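Long-range contacts in endo-beta-mannanase (Opitutaceae bacterium TAV5, PDB 7BOB), which probably cleaves single mannose units from the ends of beta-1,4-linked manno-oligosaccharides as a homotrimeric family 5 glycoside hydrolase: residues I127-A131 and R177-A181; L279-T284 and Y298-L303. All blocks are in the same frame, centred on the assembly; numbering follows the deposited sequence.

Contact 1 (I127-A131 and R177-A181); sequences IERGA and RMTGA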
ATOM      1  N   ILE A 127       4.890 -25.873  15.404  1.00 51.39           N
ATOM      2  CA  ILE A 127       5.065 -27.024  14.531  1.00 51.16           C
ATOM      3  C   ILE A 127       5.042 -28.310  15.353  1.00 55.11           C
ATOM      4  O   ILE A 127       4.266 -29.234  15.073  1.00 55.89           O
ATOM      5  CB  ILE A 127       6.350 -26.880  13.701  1.00 51.25           C
ATOM      6  CG1 ILE A 127       6.165 -25.775  12.652  1.00 53.15           C
ATOM      7  CG2 ILE A 127       6.669 -28.165  12.978  1.00 55.69           C
ATOM      8  CD1 ILE A 127       7.404 -25.487  11.805  1.00 47.36           C
ATOM      9  N   GLU A 128       5.842 -28.362  16.423  1.00 56.26           N
ATOM     10  CA  GLU A 128       5.869 -29.558  17.263  1.00 57.03           C
ATOM     11  C   GLU A 128       4.514 -29.809  17.915  1.00 52.96           C
ATOM     12  O   GLU A 128       3.962 -30.906  17.800  1.00 56.85           O
ATOM     13  CB  GLU A 128       6.981 -29.442  18.312  1.00 59.84           C
ATOM     14  CG  GLU A 128       8.397 -29.492  17.708  1.00 58.16           C
ATOM     15  CD  GLU A 128       8.474 -30.358  16.436  1.00 67.00           C
ATOM     16  OE1 GLU A 128       8.130 -31.563  16.483  1.00 69.26           O
ATOM     17  OE2 GLU A 128       8.883 -29.833  15.377  1.00 71.85           O
ATOM     18  N   ARG A 129       3.955 -28.801  18.598  1.00 51.55           N
ATOM     19  CA  ARG A 129       2.641 -28.974  19.218  1.00 50.44           C
ATOM     20  C   ARG A 129       1.577 -29.346  18.186  1.00 54.42           C
ATOM     21  O   ARG A 129       0.671 -30.135  18.478  1.00 52.60           O
ATOM     22  CB  ARG A 129       2.231 -27.707  19.966  1.00 50.81           C
ATOM     23  CG  ARG A 129       3.036 -27.434  21.223  1.00 56.13           C
ATOM     24  CD  ARG A 129       2.505 -28.216  22.423  1.00 61.64           C
ATOM     25  NE  ARG A 129       3.125 -29.540  22.548  1.00 61.71           N
ATOM     26  CZ  ARG A 129       2.437 -30.674  22.622  1.00 66.66           C
ATOM     27  NH1 ARG A 129       1.116 -30.627  22.597  1.00 69.25           N
ATOM     28  NH2 ARG A 129       3.056 -31.849  22.729  1.00 67.72           N
ATOM     29  N   GLY A 130       1.671 -28.799  16.971  1.00 51.56           N
ATOM     30  CA  GLY A 130       0.698 -29.145  15.949  1.00 49.69           C
ATOM     31  C   GLY A 130       0.810 -30.591  15.509  1.00 52.67           C
ATOM     32  O   GLY A 130      -0.199 -31.292  15.386  1.00 50.95           O
ATOM     33  N   ALA A 131       2.038 -31.068  15.286  1.00 55.07           N
ATOM     34  CA  ALA A 131       2.237 -32.460  14.898  1.00 55.54           C
ATOM     35  C   ALA A 131       1.697 -33.408  15.965  1.00 54.60           C
ATOM     36  O   ALA A 131       0.963 -34.356  15.658  1.00 52.85           O
ATOM     37  CB  ALA A 131       3.723 -32.728  14.646  1.00 55.91           C
ATOM     38  N   ARG A 177       4.617 -31.811   7.378  1.00 55.65           N
ATOM     39  CA  ARG A 177       4.732 -32.297   8.749  1.00 55.63           C
ATOM     40  C   ARG A 177       3.384 -32.737   9.304  1.00 52.48           C
ATOM     41  O   ARG A 177       3.301 -33.757   9.994  1.00 55.35           O
ATOM     42  CB  ARG A 177       5.343 -31.226   9.640  1.00 53.48           C
ATOM     43  CG  ARG A 177       6.833 -30.998   9.404  1.00 59.45           C
ATOM     44  CD  ARG A 177       7.682 -32.117   9.982  1.00 58.29           C
ATOM     45  NE  ARG A 177       7.268 -32.485  11.334  1.00 64.19           N
ATOM     46  CZ  ARG A 177       7.776 -31.966  12.449  1.00 62.65           C
ATOM     47  NH1 ARG A 177       8.731 -31.054  12.396  1.00 61.84           N
ATOM     48  NH2 ARG A 177       7.334 -32.374  13.628  1.00 66.90           N
ATOM     49  N   MET A 178       2.319 -31.983   9.028  1.00 51.52           N
ATOM     50  CA  MET A 178       1.027 -32.327   9.606  1.00 52.33           C
ATOM     51  C   MET A 178       0.403 -33.530   8.905  1.00 54.58           C
ATOM     52  O   MET A 178      -0.236 -34.358   9.552  1.00 50.92           O
ATOM     53  CB  MET A 178       0.074 -31.138   9.552  1.00 54.41           C
ATOM     54  CG  MET A 178       0.540 -29.926  10.318  1.00 52.30           C
ATOM     55  SD  MET A 178       1.082 -30.338  11.993  1.00 52.66           S
ATOM     56  CE  MET A 178       2.774 -29.779  11.963  1.00 52.92           C
ATOM     57  N   THR A 179       0.567 -33.646   7.586  1.00 57.78           N
ATOM     58  CA  THR A 179       0.134 -34.870   6.924  1.00 55.95           C
ATOM     59  C   THR A 179       0.978 -36.056   7.381  1.00 54.34           C
ATOM     60  O   THR A 179       0.449 -37.145   7.614  1.00 55.20           O
ATOM     61  CB  THR A 179       0.213 -34.725   5.402  1.00 55.14           C
ATOM     62  OG1 THR A 179       1.559 -34.389   5.021  1.00 54.48           O
ATOM     63  CG2 THR A 179      -0.771 -33.669   4.900  1.00 52.61           C
ATOM     64  N   GLY A 180       2.291 -35.863   7.506  1.00 55.89           N
ATOM     65  CA  GLY A 180       3.147 -36.951   7.943  1.00 57.02           C
ATOM     66  C   GLY A 180       2.783 -37.457   9.325  1.00 57.51           C
ATOM     67  O   GLY A 180       2.843 -38.663   9.590  1.00 56.40           O
ATOM     68  N   ALA A 181       2.395 -36.540  10.219  1.00 57.24           N
ATOM     69  CA  ALA A 181       1.964 -36.928  11.562  1.00 57.42           C
ATOM     70  C   ALA A 181       0.693 -37.760  11.509  1.00 60.31           C
ATOM     71  O   ALA A 181       0.539 -38.730  12.262  1.00 60.26           O
ATOM     72  CB  ALA A 181       1.737 -35.683  12.420  1.00 54.80           C
TER
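A salt bridge from Arg177 to Glu128 and a small apolar seam join helices 124-141 and 168-183, neighbours in the outer layer of the parallel beta-barrel. The salt bridge lies on the more exposed side, with the seam beside it. The two short segments run nearly side by side, their axes 9.6 Å apart at closest approach and 30° between their directions. Arg177 meets the carboxylate end-on. Its NH2 donates to Glu128 OE1 at 3.1 Å, and its NH1 donates to Glu128 OE2 at 3.2 Å. Both oxygens are met on their syn side and lie in or near the guanidinium plane. The fit is not flat, since the carboxylate and guanidinium planes are 33° apart. Two bonds to two different oxygens limit the rotation of both groups. The Arg177 chain bends at chi2 and again at chi3 (-46°), which brings the guanidinium to the Glu128 carboxylate. Ile127 CG2 lies over one face of the guanidinium, 3.6 Å from Arg177 NH1. A leucine at Arg177 would probably leave the Glu128 carboxylate without its charged mate and Ile127 CG2 without the flat group it covers. Deeper in, Met178 folds back against the other helix. Its SD sits 3.5 Å from Ala131 N, and its CE lies 3.5 Å from Ile127 O. Gly130 helps here, because a side chain on it would come tight against the sulfur. Ala131 CB also meets Ala181 CB at 4.2 Å. Side-by-side, roughly parallel helices following successive strands are what the outer layer of a (beta/alpha)8 barrel, the fold of family 5 glycoside hydrolases, is built from.

Contact 2 (L279-T284 and Y298-L303); sequences LQEFGT and YLRAIL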
ATOM      1  N   LEU A 279     -16.115 -30.520  -3.605  1.00 47.48           N
ATOM      2  CA  LEU A 279     -16.796 -29.263  -3.303  1.00 43.35           C
ATOM      3  C   LEU A 279     -17.155 -29.308  -1.827  1.00 44.54           C
ATOM      4  O   LEU A 279     -18.279 -29.635  -1.436  1.00 47.21           O
ATOM      5  CB  LEU A 279     -18.031 -29.063  -4.173  1.00 45.85           C
ATOM      6  CG  LEU A 279     -18.690 -27.684  -4.043  1.00 46.98           C
ATOM      7  CD1 LEU A 279     -17.717 -26.594  -4.457  1.00 43.80           C
ATOM      8  CD2 LEU A 279     -20.002 -27.561  -4.843  1.00 43.74           C
ATOM      9  N   GLN A 280     -16.163 -28.978  -0.992  1.00 43.65           N
ATOM     10  CA  GLN A 280     -16.254 -29.226   0.445  1.00 42.81           C
ATOM     11  C   GLN A 280     -17.167 -28.245   1.164  1.00 46.41           C
ATOM     12  O   GLN A 280     -17.613 -28.530   2.289  1.00 42.47           O
ATOM     13  CB  GLN A 280     -14.864 -29.165   1.052  1.00 46.30           C
ATOM     14  CG  GLN A 280     -14.773 -29.656   2.491  1.00 45.99           C
ATOM     15  CD  GLN A 280     -13.384 -29.488   3.005  1.00 47.03           C
ATOM     16  OE1 GLN A 280     -12.779 -28.425   2.828  1.00 44.37           O
ATOM     17  NE2 GLN A 280     -12.844 -30.536   3.617  1.00 45.29           N
ATOM     18  N   GLU A 281     -17.452 -27.106   0.536  1.00 45.22           N
ATOM     19  CA  GLU A 281     -18.329 -26.078   1.081  1.00 46.02           C
ATOM     20  C   GLU A 281     -18.956 -25.361  -0.099  1.00 47.47           C
ATOM     21  O   GLU A 281     -18.232 -24.853  -0.961  1.00 46.38           O
ATOM     22  CB  GLU A 281     -17.578 -25.029   1.914  1.00 42.84           C
ATOM     23  CG  GLU A 281     -17.168 -25.396   3.314  1.00 47.40           C
ATOM     24  CD  GLU A 281     -16.488 -24.198   4.009  1.00 46.75           C
ATOM     25  OE1 GLU A 281     -16.748 -23.032   3.601  1.00 45.45           O
ATOM     26  OE2 GLU A 281     -15.671 -24.424   4.921  1.00 46.06           O
ATOM     27  N   PHE A 282     -20.280 -25.277  -0.110  1.00 41.14           N
ATOM     28  CA  PHE A 282     -20.943 -24.369  -1.019  1.00 43.68           C
ATOM     29  C   PHE A 282     -22.207 -23.895  -0.329  1.00 43.46           C
ATOM     30  O   PHE A 282     -22.771 -24.606   0.504  1.00 40.60           O
ATOM     31  CB  PHE A 282     -21.250 -25.046  -2.362  1.00 45.60           C
ATOM     32  CG  PHE A 282     -22.388 -25.991  -2.285  1.00 45.00           C
ATOM     33  CD1 PHE A 282     -22.210 -27.267  -1.764  1.00 41.95           C
ATOM     34  CD2 PHE A 282     -23.657 -25.591  -2.679  1.00 44.79           C
ATOM     35  CE1 PHE A 282     -23.285 -28.145  -1.676  1.00 45.80           C
ATOM     36  CE2 PHE A 282     -24.733 -26.455  -2.584  1.00 43.88           C
ATOM     37  CZ  PHE A 282     -24.548 -27.738  -2.087  1.00 44.29           C
ATOM     38  N   GLY A 283     -22.641 -22.688  -0.658  1.00 43.64           N
ATOM     39  CA  GLY A 283     -23.818 -22.149   0.000  1.00 47.09           C
ATOM     40  C   GLY A 283     -24.357 -20.974  -0.770  1.00 44.57           C
ATOM     41  O   GLY A 283     -23.690 -20.441  -1.658  1.00 45.74           O
ATOM     42  N   THR A 284     -25.591 -20.595  -0.445  1.00 45.04           N
ATOM     43  CA  THR A 284     -26.149 -19.403  -1.070  1.00 45.27           C
ATOM     44  C   THR A 284     -25.999 -18.160  -0.217  1.00 42.23           C
ATOM     45  O   THR A 284     -26.124 -17.057  -0.754  1.00 42.29           O
ATOM     46  CB  THR A 284     -27.638 -19.575  -1.393  1.00 43.24           C
ATOM     47  OG1 THR A 284     -28.347 -19.875  -0.184  1.00 46.03           O
ATOM     48  CG2 THR A 284     -27.852 -20.678  -2.442  1.00 43.68           C
ATOM     49  N   TYR A 298     -30.269 -20.590  -8.677  1.00 42.60           N
ATOM     50  CA  TYR A 298     -28.816 -20.610  -8.557  1.00 43.83           C
ATOM     51  C   TYR A 298     -28.307 -22.030  -8.369  1.00 42.11           C
ATOM     52  O   TYR A 298     -27.354 -22.459  -9.035  1.00 44.59           O
ATOM     53  CB  TYR A 298     -28.378 -19.718  -7.387  1.00 45.68           C
ATOM     54  CG  TYR A 298     -26.912 -19.820  -7.039  1.00 44.86           C
ATOM     55  CD1 TYR A 298     -25.957 -19.106  -7.758  1.00 46.47           C
ATOM     56  CD2 TYR A 298     -26.482 -20.605  -5.971  1.00 47.13           C
ATOM     57  CE1 TYR A 298     -24.610 -19.181  -7.441  1.00 44.64           C
ATOM     58  CE2 TYR A 298     -25.128 -20.676  -5.626  1.00 45.61           C
ATOM     59  CZ  TYR A 298     -24.201 -19.968  -6.367  1.00 49.10           C
ATOM     60  OH  TYR A 298     -22.864 -20.051  -6.043  1.00 52.22           O
ATOM     61  N   LEU A 299     -28.933 -22.773  -7.454  1.00 41.69           N
ATOM     62  CA  LEU A 299     -28.469 -24.123  -7.181  1.00 44.98           C
ATOM     63  C   LEU A 299     -28.639 -25.008  -8.403  1.00 46.80           C
ATOM     64  O   LEU A 299     -27.743 -25.803  -8.724  1.00 44.53           O
ATOM     65  CB  LEU A 299     -29.208 -24.703  -5.976  1.00 44.71           C
ATOM     66  CG  LEU A 299     -28.886 -24.002  -4.647  1.00 47.36           C
ATOM     67  CD1 LEU A 299     -29.708 -24.589  -3.524  1.00 44.38           C
ATOM     68  CD2 LEU A 299     -27.401 -24.067  -4.316  1.00 44.32           C
ATOM     69  N   ARG A 300     -29.758 -24.848  -9.128  1.00 44.47           N
ATOM     70  CA  ARG A 300     -29.974 -25.664 -10.319  1.00 49.44           C
ATOM     71  C   ARG A 300     -28.951 -25.369 -11.401  1.00 48.84           C
ATOM     72  O   ARG A 300     -28.759 -26.203 -12.295  1.00 48.92           O
ATOM     73  CB  ARG A 300     -31.405 -25.476 -10.862  1.00 46.84           C
ATOM     74  CG  ARG A 300     -32.404 -26.298 -10.026  1.00 48.15           C
ATOM     75  CD  ARG A 300     -33.805 -25.697  -9.995  1.00 48.51           C
ATOM     76  NE  ARG A 300     -34.642 -26.444  -9.060  1.00 49.05           N
ATOM     77  CZ  ARG A 300     -35.090 -27.685  -9.280  1.00 50.03           C
ATOM     78  NH1 ARG A 300     -34.791 -28.308 -10.409  1.00 46.58           N
ATOM     79  NH2 ARG A 300     -35.826 -28.309  -8.366  1.00 47.42           N
ATOM     80  N   ALA A 301     -28.289 -24.209 -11.351  1.00 44.01           N
ATOM     81  CA  ALA A 301     -27.209 -23.980 -12.296  1.00 43.41           C
ATOM     82  C   ALA A 301     -25.867 -24.498 -11.766  1.00 47.22           C
ATOM     83  O   ALA A 301     -25.164 -25.246 -12.455  1.00 49.56           O
ATOM     84  CB  ALA A 301     -27.114 -22.486 -12.639  1.00 44.02           C
ATOM     85  N   ILE A 302     -25.492 -24.132 -10.542  1.00 43.77           N
ATOM     86  CA  ILE A 302     -24.097 -24.352 -10.172  1.00 46.33           C
ATOM     87  C   ILE A 302     -23.793 -25.811  -9.860  1.00 47.61           C
ATOM     88  O   ILE A 302     -22.674 -26.269 -10.120  1.00 47.67           O
ATOM     89  CB  ILE A 302     -23.699 -23.444  -9.000  1.00 46.28           C
ATOM     90  CG1 ILE A 302     -24.556 -23.750  -7.785  1.00 44.58           C
ATOM     91  CG2 ILE A 302     -23.784 -21.965  -9.418  1.00 43.98           C
ATOM     92  CD1 ILE A 302     -23.729 -23.946  -6.537  1.00 49.46           C
ATOM     93  N   LEU A 303     -24.762 -26.572  -9.313  1.00 45.59           N
ATOM     94  CA  LEU A 303     -24.461 -27.954  -8.936  1.00 45.79           C
ATOM     95  C   LEU A 303     -24.190 -28.836 -10.151  1.00 49.98           C
ATOM     96  O   LEU A 303     -23.157 -29.530 -10.160  1.00 47.88           O
ATOM     97  CB  LEU A 303     -25.580 -28.513  -8.054  1.00 48.02           C
ATOM     98  CG  LEU A 303     -25.656 -27.824  -6.689  1.00 48.25           C
ATOM     99  CD1 LEU A 303     -26.850 -28.363  -5.888  1.00 47.05           C
ATOM    100  CD2 LEU A 303     -24.336 -28.014  -5.920  1.00 43.86           C
TER
HETATM  101  O   HOH W   1     -22.092 -21.431  -3.957  1.00 45.84           O
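Tyr298 OH donates to a water at 2.6 Å, and the same water donates to Gly283 O at 3.0 Å. The water lies at the edge of the Tyr298 ring, in its plane. It links the tyrosine to the backbone just past the end of strand 277-282. No direct hydrogen bond joins the two segments. Farther back along the ring, Thr284 CG2 packs on Tyr298 CD2 at 3.8 Å. The two side chains lie alongside and point opposite ways. Thr284 OG1 bonds instead to Leu286 O.

Phe282 carries the apolar part. Its side chain leaves the strand toward the helix. Leu303 CD2 sits over one face of the Phe282 ring, 4.0 Å from the centroid, in a CH-pi contact that is not over the middle of the ring. Leu299 CD2 comes to the ring edge, 4.0 Å from Phe282 CE2. The strand and helix belong to a beta-alpha-beta unit of the (beta/alpha)8 barrel, 277-282, 292-309 and 311-316, and run nearly antiparallel, at 160°. Ile302 CD1 touches the ring obliquely at Phe282 CD2. Phe354 and Trp316 meet the same ring edge-to-face. On the barrel's inner side, Glu281 forms a salt bridge with Arg58 and a hydrogen bond with Tyr242.

Overall arrangement
From the N terminus the chain builds the first three barrel strands, the third being 94-101, then enters helix 124-141. It passes through strand 151-154 and enters helix 168-183, which runs roughly alongside the first. There contact 1 closes a loop of 45 residues. Strand 277-282 comes later, and contact 2 closes a shorter loop of 13 residues onto helix 292-309, before strand 311-316. The two contacts follow in series and neither nest nor cross. The centres of contact 1 and contact 2 are about 33 Å apart. Their nearest atoms are about 13 Å apart, so they do not touch. Contact 1 joins helix to helix in the outer layer of the barrel. Contact 2 joins a later barrel strand to the helix covering it.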